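Local coordinates for protein putative hydantoin racemase (Klebsiella pneumoniae subsp. pneumoniae, PDB 3QVL) that racemises allantoin and probably also interconverts the D and L forms of other 5-monosubstituted hydantoins, at residues G47-D50 and E51-A55; K161-E164 and R165-A169. All coordinates share one frame; numbering follows the deposited sequence.

Interaction 1 of 2, residues G47-D50 and E51-A55; sequences GHFD and EAIAA
Phe49 and Ile53 meet one turn apart at the start of helix 48-68. The tip of the isoleucine, CD1, comes to 3.5 Å from Phe49 CE2 and meets the ring obliquely. The phenylalanine CG is anti to the backbone N (chi1 174°), which places CG beside the carbonyl carbon and sets the ring next to Ile53. Ile53 CG1 lies beside its own backbone N, where it passes 3.6 Å from Phe49 O. This is the tightly packed side, and both residues are buried. The backbone bond beneath them, Ile53 N to Phe49 O, is weak at 3.3 Å.

The other side is looser and more polar. His48 and Glu51 are partly exposed and do not touch through their side chains. A water joins them: it donates to Glu51 OE1 at 2.7 Å and makes a weak bond of 3.4 Å to His48 ND1. The Glu51 chain bends at chi2, and its CG packs 3.3 Å from Gly47 O. That N-cap oxygen accepts the first helical bond, from Glu51 N at 3.1 Å. The Asp50 carboxylate reaches back to the backbone N of Glu46.

This is the N-terminal turn of a helix beside the ligand pocket: Glu51 and Ala54 touch Ile45, a pocket residue. Pro230 and Phe239 of a second subunit cover Phe49 and Ile53. Lys233 of that subunit forms a salt bridge with Asp50 OD2, and its Glu88 accepts from the backbone N atoms of His48 and Phe49. Within the chain, Ile123 and Ile124 of helix 122-132 pack on the His48 and Glu51 side.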
# COMPACT_ATOMS: atom_id res chain seq x y z
N GLY A 47 -25.56 -7.05 -4.06
CA GLY A 47 -24.54 -7.49 -5.00
C GLY A 47 -24.24 -6.47 -6.08
O GLY A 47 -24.81 -5.38 -6.09
N HIS A 48 -23.35 -6.85 -7.00
CA HIS A 48 -22.85 -5.94 -8.03
C HIS A 48 -23.88 -5.65 -9.12
O HIS A 48 -23.96 -4.52 -9.62
CB HIS A 48 -21.56 -6.50 -8.64
CG HIS A 48 -20.56 -6.95 -7.62
ND1 HIS A 48 -19.60 -6.11 -7.10
CD2 HIS A 48 -20.37 -8.15 -7.03
CE1 HIS A 48 -18.86 -6.78 -6.22
NE2 HIS A 48 -19.32 -8.02 -6.16
N PHE A 49 -24.67 -6.66 -9.47
CA PHE A 49 -25.77 -6.53 -10.43
C PHE A 49 -26.81 -5.53 -9.92
O PHE A 49 -27.22 -4.63 -10.65
CB PHE A 49 -26.40 -7.91 -10.69
CG PHE A 49 -27.64 -7.88 -11.55
CD1 PHE A 49 -27.55 -7.87 -12.93
CD2 PHE A 49 -28.90 -7.89 -10.96
CE1 PHE A 49 -28.69 -7.86 -13.73
CE2 PHE A 49 -30.05 -7.88 -11.74
CZ PHE A 49 -29.95 -7.86 -13.13
N ASP A 50 -27.21 -5.69 -8.66
CA ASP A 50 -28.15 -4.78 -8.01
C ASP A 50 -27.61 -3.35 -7.96
O ASP A 50 -28.35 -2.40 -8.18
CB ASP A 50 -28.47 -5.26 -6.59
CG ASP A 50 -29.23 -6.58 -6.56
OD1 ASP A 50 -29.79 -6.99 -7.61
OD2 ASP A 50 -29.28 -7.20 -5.48
N GLU A 51 -26.31 -3.22 -7.68
CA GLU A 51 -25.65 -1.91 -7.61
C GLU A 51 -25.67 -1.15 -8.93
O GLU A 51 -25.89 0.06 -8.94
CB GLU A 51 -24.20 -2.06 -7.13
CG GLU A 51 -24.05 -2.23 -5.63
CD GLU A 51 -22.86 -1.47 -5.08
OE1 GLU A 51 -21.75 -1.59 -5.63
OE2 GLU A 51 -23.06 -0.74 -4.08
N ALA A 52 -25.44 -1.87 -10.03
CA ALA A 52 -25.44 -1.28 -11.36
C ALA A 52 -26.81 -0.71 -11.73
O ALA A 52 -26.90 0.36 -12.33
CB ALA A 52 -24.98 -2.30 -12.40
N ILE A 53 -27.86 -1.44 -11.36
CA ILE A 53 -29.24 -0.98 -11.55
C ILE A 53 -29.53 0.24 -10.67
O ILE A 53 -30.07 1.24 -11.15
CB ILE A 53 -30.26 -2.11 -11.27
CG1 ILE A 53 -30.12 -3.22 -12.33
CG2 ILE A 53 -31.69 -1.57 -11.25
CD1 ILE A 53 -30.87 -4.49 -12.00
N ALA A 54 -29.14 0.14 -9.40
CA ALA A 54 -29.35 1.22 -8.43
C ALA A 54 -28.66 2.52 -8.84
O ALA A 54 -29.20 3.60 -8.62
CB ALA A 54 -28.89 0.78 -7.05
N ALA A 55 -27.47 2.40 -9.43
CA ALA A 55 -26.70 3.56 -9.88
C ALA A 55 -27.47 4.44 -10.87
O ALA A 55 -27.44 5.67 -10.76
CB ALA A 55 -25.37 3.11 -10.49
O HOH W 1 -20.45 -2.90 -7.60

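Interaction 2 of 2, residues K161-E164 and R165-A169; sequences KVRE and RCIRA
Arg165, Cys166, Ile167 and Arg168 each donate their backbone N to the carbonyl O four residues earlier, in regular alpha-helical geometry; the Cys166 N to Val162 O bond is 2.8 Å. On the buried face, Cys166 SG lies 4.0 Å from Val162 CG1. Cys166 SG also lies 3.2 Å from Val162 O.

Further round the helix, Arg163 and Ile167 run side by side and point the same way. CG of Arg163 is anti to the backbone N (chi1 -178°), and the chain stays extended to NE. This brings the guanidinium alongside the isoleucine. Ile167 CD1 sits over the centre of one face of that group, 3.9 Å from Arg163 CZ. Two salt bridges hold the guanidinium: NE to Glu195 on helix 189-196, and NH1 to Glu160, three residues back. They probably fix its rotation.

On another side, Arg165 bends at chi2 and chi3, and its CB lies 3.3 Å from Lys161 O. Arg168 has an acidic partner, Glu172, through NH1.

Helix 157-172 packs Val162 and Cys166 against Leu192 and Leu196 of helix 189-196 and against Leu180 and Ile178 of strand 177-180. An apolar face against the sheet and a charged outer face are usual where a helix flanks a parallel sheet in alpha/beta folds, here the second of the two parallel sheets of this racemase.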
# COMPACT_ATOMS: atom_id res chain seq x y z
N LYS A 161 -29.76 -9.03 16.03
CA LYS A 161 -28.51 -9.57 15.48
C LYS A 161 -27.44 -8.50 15.30
O LYS A 161 -26.26 -8.76 15.51
CB LYS A 161 -28.77 -10.29 14.15
CG LYS A 161 -29.15 -11.75 14.31
CD LYS A 161 -29.46 -12.38 12.96
CE LYS A 161 -29.21 -13.88 12.98
NZ LYS A 161 -27.76 -14.20 12.90
N VAL A 162 -27.86 -7.29 14.91
CA VAL A 162 -26.95 -6.15 14.79
C VAL A 162 -26.36 -5.81 16.16
O VAL A 162 -25.14 -5.66 16.31
CB VAL A 162 -27.65 -4.91 14.17
CG1 VAL A 162 -26.78 -3.66 14.28
CG2 VAL A 162 -27.99 -5.17 12.71
N ARG A 163 -27.24 -5.70 17.16
CA ARG A 163 -26.84 -5.40 18.54
C ARG A 163 -25.82 -6.41 19.07
O ARG A 163 -24.77 -6.03 19.58
CB ARG A 163 -28.08 -5.35 19.44
CG ARG A 163 -27.79 -5.00 20.90
CD ARG A 163 -29.04 -5.19 21.75
NE ARG A 163 -28.71 -5.28 23.17
CZ ARG A 163 -28.44 -6.41 23.82
NH1 ARG A 163 -28.45 -7.57 23.18
NH2 ARG A 163 -28.15 -6.38 25.12
N GLU A 164 -26.13 -7.70 18.92
CA GLU A 164 -25.26 -8.79 19.38
C GLU A 164 -23.91 -8.79 18.66
O GLU A 164 -22.87 -9.03 19.28
CB GLU A 164 -25.95 -10.14 19.20
CG GLU A 164 -27.10 -10.40 20.17
CD GLU A 164 -27.85 -11.69 19.88
OE1 GLU A 164 -27.37 -12.50 19.06
OE2 GLU A 164 -28.93 -11.89 20.49
N ARG A 165 -23.94 -8.52 17.35
CA ARG A 165 -22.72 -8.44 16.55
C ARG A 165 -21.86 -7.22 16.89
O ARG A 165 -20.63 -7.30 16.82
CB ARG A 165 -23.05 -8.47 15.06
CG ARG A 165 -22.46 -9.67 14.35
CD ARG A 165 -21.12 -9.30 13.77
NE ARG A 165 -20.13 -10.38 13.81
CZ ARG A 165 -19.08 -10.41 14.62
NH1 ARG A 165 -18.86 -9.41 15.47
NH2 ARG A 165 -18.24 -11.42 14.58
N CYS A 166 -22.50 -6.12 17.26
CA CYS A 166 -21.80 -4.92 17.72
C CYS A 166 -21.07 -5.17 19.04
O CYS A 166 -19.91 -4.78 19.19
CB CYS A 166 -22.77 -3.75 17.87
SG CYS A 166 -23.35 -3.04 16.32
N ILE A 167 -21.75 -5.83 19.97
CA ILE A 167 -21.17 -6.20 21.27
C ILE A 167 -19.96 -7.11 21.09
O ILE A 167 -18.91 -6.90 21.72
CB ILE A 167 -22.22 -6.88 22.20
CG1 ILE A 167 -23.35 -5.91 22.54
CG2 ILE A 167 -21.56 -7.39 23.49
CD1 ILE A 167 -24.61 -6.56 23.09
N ARG A 168 -20.09 -8.10 20.21
CA ARG A 168 -19.01 -9.04 19.93
C ARG A 168 -17.84 -8.38 19.22
O ARG A 168 -16.68 -8.71 19.48
CB ARG A 168 -19.53 -10.24 19.13
CG ARG A 168 -18.59 -11.44 19.15
CD ARG A 168 -19.34 -12.75 19.02
NE ARG A 168 -19.61 -13.12 17.63
CZ ARG A 168 -18.76 -13.77 16.84
NH1 ARG A 168 -17.56 -14.14 17.28
NH2 ARG A 168 -19.11 -14.06 15.59
N ALA A 169 -18.14 -7.43 18.33
CA ALA A 169 -17.12 -6.67 17.61
C ALA A 169 -16.26 -5.83 18.55
O ALA A 169 -15.04 -5.80 18.43
CB ALA A 169 -17.77 -5.79 16.55

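Interactions 1 and 2 are both local contacts between residues four apart in one helix, but they hold different elements. Interaction 1 opens helix 48-68, against helix 122-132 and a second subunit. Interaction 2 lies within helix 157-172, beside the parallel sheet that includes strand 177-180. Their centres are 27 Å apart and they do not touch. Interaction 1 is mostly buried, partly by another subunit, and is nearer the bound hydantoin ligand. Interaction 2 is partly buried, and no other chain touches it. Each pairs an isoleucine with a flat group four residues earlier: an aromatic ring at the subunit interface, a guanidinium toward the surface.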